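PDB 4BPZ: endo-1,3-beta-glucanase, family GH16 from Zobellia galactanivorans, which probably hydrolyses internal beta-1,3-glucosidic bonds of glucans such as algal laminarin, through a calcium-binding catalytic domain of the GH16 family. Local coordinates for residues 138-143 and 217-222; 173-179 and 202-208. The protein carries 1 engineered substitution. All coordinates share one frame; numbering follows the deposited sequence. Where two conformers were deposited one is given.

Overall arrangement
Going from the N terminus, the chain first reaches 138-143, a turn leading into strand 142-144, which forms part of the wall of the glucan-binding cleft. It then runs through strand 155-163 to 173-179, on strand 170-178, and through the hairpin of strands 197-202 and 205-211, whose turn lies in 202-208; here contact 2 closes its loop. The chain goes on to 217-222, the loop before strand 222-230, and contact 1 closes a longer loop that encloses contact 2 entirely. Their centres lie about 20 Å apart. Contact 1 joins the cleft wall to the loop behind it, whereas contact 2 packs two layers of beta strands together farther from the sugar.

Contact 1: residues 138-143 and 217-222; sequences PACGSI and PYNAPH. Engineered in segment 138-143: Ser142 (natural residue Glu).
Tyr218 reaches the backbone of strand 142-144 with the end of its ring: OH donates to Ser142 O at 2.8 Å, standing 41° above the carbonyl plane rather than on a lone pair. The ring's CE1 also lies 3.5 Å from Ile143 CG1, so one tyrosine supplies both a polar tip and an apolar flank. Its CG is anti to the carbonyl carbon (chi1 -58°), which carries the ring back to the strand. A phenylalanine in its place would probably keep much of the apolar packing but leave Ser142 O without this donor.

Pro217 lays its compact ring against the turn 138-141, with CB 3.3 Å from Ala139 O and CG 3.5 Å from Gly141 CA. Glycine suits position 141 because a side chain would strike that proline, and the backbone angles themselves disfavour a CB. A water stands within hydrogen-bonding distance, 2.9 Å, of both Cys140 O and Pro217 O and can bridge the two backbones.

Farther out, a weak bond from His222 ND1 to Ala220 O, 3.3 Å long, helps fix the imidazole, whose NE2 end faces Gly141. Trp162 and Trp193 meet Tyr218 and His222 edge-to-face. Ser142, an engineered replacement of the natural glutamate, turns its OG to Thr116 O and touches the bound glucose. The arrangement thus backs a strand lining the substrate cleft of the GH16 beta-jelly-roll fold.

Contact 2: residues 173-179 and 202-208; sequences LGGTTPI and LDDTLVY
One face of the Tyr208 ring meets Gly174 CA, offset toward the rim, in a CH-pi contact between two facing layers of the beta sandwich. Strands 173-178 and 205-208 run roughly antiparallel at 145°, and their axes come within 5.4 Å, but side chains and water rather than direct backbone pairing join them. Gly174 CA sits 3.7 Å from the Tyr208 ring centroid and 15° off the ring normal. A chi1 of -158°, with CG anti to the backbone N, brings that face of the phenol ring against Gly174. Glycine also suits position 175, where a CB would collide with Val207 O. At the far end of the ring, Leu173 crosses Tyr208 at about a right angle and brings CD1 to 3.7 Å from CE2.

Thr177 points toward the hairpin, its OG1 to Thr205 CG2 and its methyl CG2 to Leu202 CD2, at 3.5 Å, and to a methyl of Val207, whose side chain crosses it nearly perpendicularly. Threonine suits the place because CG2 packs against these branched apolar residues while OG1 bonds a water. Ile179, also branched and apolar, extends the patch by crossing over the end of Leu202. Val207 and Tyr208 together face Val200 in a classic beta bulge, so both side chains can serve this interface. The type II' turn 202-205 closes the hairpin.

Two waters bridge the strands. One donates to Thr176 O and Val207 O; the other donates to Leu206 O at 2.8 Å and is hydrogen-bonded to Thr177 OG1 at 3.0 Å.

Contact 1: residues 138-143 and 217-222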
loop_
_atom_site.group_PDB
_atom_site.type_symbol
_atom_site.label_atom_id
_atom_site.label_comp_id
_atom_site.label_asym_id
_atom_site.label_seq_id
_atom_site.Cartn_x
_atom_site.Cartn_y
_atom_site.Cartn_z
ATOM N N PRO A 138 -0.397 -15.266 -4.786
ATOM C CA PRO A 138 -1.610 -14.507 -4.390
ATOM C C PRO A 138 -2.497 -15.291 -3.376
ATOM O O PRO A 138 -3.607 -14.841 -3.074
ATOM C CB PRO A 138 -2.357 -14.375 -5.706
ATOM C CG PRO A 138 -2.040 -15.652 -6.490
ATOM C CD PRO A 138 -0.545 -15.874 -6.153
ATOM N N ALA A 139 -1.992 -16.446 -2.873
ATOM C CA ALA A 139 -2.875 -17.264 -1.987
ATOM C C ALA A 139 -3.203 -16.617 -0.641
ATOM O O ALA A 139 -4.230 -16.892 -0.072
ATOM C CB ALA A 139 -2.197 -18.672 -1.738
ATOM N N CYS A 140 -2.332 -15.669 -0.230
ATOM C CA CYS A 140 -2.593 -14.933 1.006
ATOM C C CYS A 140 -3.660 -13.861 0.802
ATOM O O CYS A 140 -4.216 -13.368 1.789
ATOM C CB CYS A 140 -1.325 -14.246 1.467
ATOM S SG CYS A 140 -0.491 -13.182 0.231
ATOM N N GLY A 141 -3.955 -13.489 -0.437
ATOM C CA GLY A 141 -4.873 -12.428 -0.733
ATOM C C GLY A 141 -4.238 -11.047 -0.638
ATOM O O GLY A 141 -3.294 -10.799 0.153
ATOM N N SER A 142 -4.829 -10.135 -1.386
ATOM C CA SER A 142 -4.492 -8.752 -1.253
ATOM C C SER A 142 -5.598 -7.863 -1.731
ATOM O O SER A 142 -6.371 -8.231 -2.637
ATOM C CB SER A 142 -3.428 -8.648 -2.239
ATOM O OG SER A 142 -2.935 -7.312 -2.278
ATOM N N ILE A 143 -5.736 -6.723 -1.056
ATOM C CA ILE A 143 -6.674 -5.689 -1.403
ATOM C C ILE A 143 -5.941 -4.401 -1.723
ATOM O O ILE A 143 -5.154 -3.897 -0.896
ATOM C CB ILE A 143 -7.592 -5.404 -0.269
ATOM C CG1 ILE A 143 -8.298 -6.687 0.211
ATOM C CG2 ILE A 143 -8.666 -4.314 -0.606
ATOM C CD1 ILE A 143 -9.091 -6.562 1.475
ATOM N N PRO A 217 -9.276 -15.640 0.405
ATOM C CA PRO A 217 -8.406 -15.377 1.563
ATOM C C PRO A 217 -8.732 -14.090 2.309
ATOM O O PRO A 217 -7.794 -13.514 3.089
ATOM C CB PRO A 217 -7.013 -15.369 0.935
ATOM C CG PRO A 217 -7.284 -14.930 -0.496
ATOM C CD PRO A 217 -8.607 -15.457 -0.904
ATOM N N TYR A 218 -9.963 -13.682 2.333
ATOM C CA TYR A 218 -10.384 -12.412 2.919
ATOM C C TYR A 218 -11.210 -12.622 4.181
ATOM O O TYR A 218 -12.101 -11.869 4.509
ATOM C CB TYR A 218 -11.147 -11.552 1.922
ATOM C CG TYR A 218 -10.339 -11.250 0.653
ATOM C CD1 TYR A 218 -9.194 -10.492 0.728
ATOM C CD2 TYR A 218 -10.719 -11.707 -0.587
ATOM C CE1 TYR A 218 -8.469 -10.167 -0.412
ATOM C CE2 TYR A 218 -10.004 -11.400 -1.710
ATOM C CZ TYR A 218 -8.895 -10.638 -1.663
ATOM O OH TYR A 218 -8.215 -10.269 -2.808
ATOM N N ASN A 219 -10.881 -13.705 4.942
ATOM C CA ASN A 219 -11.569 -14.009 6.231
ATOM C C ASN A 219 -10.567 -14.309 7.307
ATOM O O ASN A 219 -10.906 -14.926 8.339
ATOM C CB ASN A 219 -12.589 -15.150 6.058
ATOM C CG ASN A 219 -13.654 -14.717 5.050
ATOM O OD1 ASN A 219 -14.531 -13.892 5.302
ATOM N ND2 ASN A 219 -13.464 -15.258 3.855
ATOM N N ALA A 220 -9.326 -13.879 7.121
ATOM C CA ALA A 220 -8.243 -14.088 8.039
ATOM C C ALA A 220 -7.442 -12.764 8.081
ATOM O O ALA A 220 -7.650 -11.889 7.239
ATOM C CB ALA A 220 -7.381 -15.246 7.595
ATOM N N PRO A 221 -6.461 -12.628 8.955
ATOM C CA PRO A 221 -5.889 -11.270 9.154
ATOM C C PRO A 221 -5.129 -10.780 7.968
ATOM O O PRO A 221 -4.409 -11.563 7.319
ATOM C CB PRO A 221 -4.956 -11.442 10.364
ATOM C CG PRO A 221 -5.687 -12.547 11.214
ATOM C CD PRO A 221 -6.078 -13.546 10.076
ATOM N N HIS A 222 -5.222 -9.491 7.733
ATOM C CA HIS A 222 -4.360 -8.764 6.751
ATOM C C HIS A 222 -3.650 -7.661 7.472
ATOM O O HIS A 222 -4.021 -7.235 8.549
ATOM C CB HIS A 222 -5.240 -8.149 5.620
ATOM C CG HIS A 222 -5.683 -9.090 4.563
ATOM N ND1 HIS A 222 -6.277 -10.293 4.675
ATOM C CD2 HIS A 222 -5.580 -8.803 3.237
ATOM C CE1 HIS A 222 -6.451 -10.792 3.405
ATOM N NE2 HIS A 222 -6.020 -9.865 2.540
HETATM O O HOH W 1 -5.345 -14.548 4.171
#

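Contact 2: residues 173-179 and 202-208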
loop_
_atom_site.group_PDB
_atom_site.type_symbol
_atom_site.label_atom_id
_atom_site.label_comp_id
_atom_site.label_asym_id
_atom_site.label_seq_id
_atom_site.Cartn_x
_atom_site.Cartn_y
_atom_site.Cartn_z
ATOM N N LEU A 173 -9.051 -8.473 -10.271
ATOM C CA LEU A 173 -10.121 -7.648 -10.841
ATOM C C LEU A 173 -10.310 -6.430 -10.014
ATOM O O LEU A 173 -9.869 -6.388 -8.870
ATOM C CB LEU A 173 -11.435 -8.417 -11.120
ATOM C CG LEU A 173 -11.832 -9.342 -9.994
ATOM C CD1 LEU A 173 -12.255 -8.622 -8.779
ATOM C CD2 LEU A 173 -13.032 -10.169 -10.455
ATOM N N GLY A 174 -10.968 -5.439 -10.552
ATOM C CA GLY A 174 -11.240 -4.242 -9.843
ATOM C C GLY A 174 -11.784 -3.177 -10.735
ATOM O O GLY A 174 -12.367 -3.436 -11.770
ATOM N N GLY A 175 -11.599 -1.925 -10.306
ATOM C CA GLY A 175 -12.135 -0.775 -11.026
ATOM C C GLY A 175 -11.217 0.413 -10.918
ATOM O O GLY A 175 -10.167 0.391 -10.248
ATOM N N THR A 176 -11.639 1.482 -11.545
ATOM C CA THR A 176 -10.930 2.768 -11.485
ATOM C C THR A 176 -11.964 3.881 -11.322
ATOM O O THR A 176 -13.181 3.682 -11.579
ATOM C CB THR A 176 -10.101 3.140 -12.754
ATOM O OG1 THR A 176 -11.037 3.262 -13.827
ATOM C CG2 THR A 176 -9.080 2.113 -12.996
ATOM N N THR A 177 -11.520 5.031 -10.939
ATOM C CA THR A 177 -12.401 6.156 -10.823
ATOM C C THR A 177 -11.687 7.421 -11.100
ATOM O O THR A 177 -10.506 7.551 -10.845
ATOM C CB THR A 177 -13.092 6.174 -9.426
ATOM O OG1 THR A 177 -14.354 6.809 -9.524
ATOM C CG2 THR A 177 -12.199 6.741 -8.307
ATOM N N PRO A 178 -12.355 8.439 -11.645
ATOM C CA PRO A 178 -11.665 9.715 -11.901
ATOM C C PRO A 178 -11.349 10.423 -10.618
ATOM O O PRO A 178 -12.084 10.377 -9.598
ATOM C CB PRO A 178 -12.681 10.529 -12.749
ATOM C CG PRO A 178 -13.728 9.659 -13.128
ATOM C CD PRO A 178 -13.650 8.377 -12.354
ATOM N N ILE A 179 -10.262 11.152 -10.606
ATOM C CA ILE A 179 -9.889 11.986 -9.468
ATOM C C ILE A 179 -9.369 13.315 -9.948
ATOM O O ILE A 179 -8.701 13.365 -11.006
ATOM C CB ILE A 179 -8.797 11.272 -8.570
ATOM C CG1 ILE A 179 -8.551 12.032 -7.234
ATOM C CG2 ILE A 179 -7.517 11.006 -9.271
ATOM C CD1 ILE A 179 -7.790 11.259 -6.167
ATOM N N LEU A 202 -13.289 6.056 -2.936
ATOM C CA LEU A 202 -12.556 7.321 -3.032
ATOM C C LEU A 202 -13.532 8.355 -2.544
ATOM O O LEU A 202 -14.579 8.568 -3.198
ATOM C CB LEU A 202 -12.174 7.636 -4.460
ATOM C CG LEU A 202 -11.612 9.081 -4.634
ATOM C CD1 LEU A 202 -10.382 9.289 -3.811
ATOM C CD2 LEU A 202 -11.300 9.326 -6.121
ATOM N N ASP A 203 -13.292 8.940 -1.368
ATOM C CA ASP A 203 -14.260 9.804 -0.723
ATOM C C ASP A 203 -15.593 8.975 -0.630
ATOM O O ASP A 203 -15.595 7.922 -0.025
ATOM C CB ASP A 203 -14.322 11.166 -1.433
ATOM C CG ASP A 203 -12.985 11.886 -1.318
ATOM O OD1 ASP A 203 -12.343 11.829 -0.255
ATOM O OD2 ASP A 203 -12.684 12.617 -2.241
ATOM N N ASP A 204 -16.674 9.436 -1.241
ATOM C CA ASP A 204 -17.920 8.684 -1.179
ATOM C C ASP A 204 -18.256 7.927 -2.447
ATOM O O ASP A 204 -19.370 7.410 -2.510
ATOM C CB ASP A 204 -19.045 9.664 -0.826
ATOM C CG ASP A 204 -18.838 10.278 0.536
ATOM O OD1 ASP A 204 -18.377 9.623 1.522
ATOM O OD2 ASP A 204 -19.094 11.483 0.663
ATOM N N THR A 205 -17.342 7.819 -3.372
ATOM C CA THR A 205 -17.568 7.081 -4.631
ATOM C C THR A 205 -17.066 5.700 -4.471
ATOM O O THR A 205 -15.889 5.528 -4.128
ATOM C CB THR A 205 -16.846 7.832 -5.758
ATOM O OG1 THR A 205 -17.344 9.180 -5.823
ATOM C CG2 THR A 205 -17.111 7.124 -7.112
ATOM N N LEU A 206 -17.899 4.715 -4.765
ATOM C CA LEU A 206 -17.438 3.337 -4.770
ATOM C C LEU A 206 -16.562 3.104 -5.973
ATOM O O LEU A 206 -16.963 3.351 -7.108
ATOM C CB LEU A 206 -18.655 2.423 -4.772
ATOM C CG LEU A 206 -18.267 0.918 -4.740
ATOM C CD1 LEU A 206 -17.826 0.488 -3.350
ATOM C CD2 LEU A 206 -19.471 0.050 -5.207
ATOM N N VAL A 207 -15.344 2.613 -5.730
ATOM C CA VAL A 207 -14.464 2.235 -6.824
ATOM C C VAL A 207 -14.727 0.806 -7.229
ATOM O O VAL A 207 -14.838 0.490 -8.430
ATOM C CB VAL A 207 -12.978 2.471 -6.450
ATOM C CG1 VAL A 207 -12.134 2.241 -7.650
ATOM C CG2 VAL A 207 -12.774 3.888 -5.921
ATOM N N TYR A 208 -14.845 -0.075 -6.259
ATOM C CA TYR A 208 -15.173 -1.474 -6.566
ATOM C C TYR A 208 -15.717 -2.129 -5.284
ATOM O O TYR A 208 -15.254 -1.819 -4.181
ATOM C CB TYR A 208 -13.936 -2.260 -7.070
ATOM C CG TYR A 208 -14.300 -3.480 -7.874
ATOM C CD1 TYR A 208 -14.633 -3.371 -9.224
ATOM C CD2 TYR A 208 -14.349 -4.750 -7.295
ATOM C CE1 TYR A 208 -15.012 -4.485 -9.957
ATOM C CE2 TYR A 208 -14.703 -5.901 -8.004
ATOM C CZ TYR A 208 -15.014 -5.758 -9.392
ATOM O OH TYR A 208 -15.316 -6.836 -10.134
HETATM O O HOH W 2 -15.567 2.291 -10.439
HETATM O O HOH W 3 -16.198 4.460 -9.549
#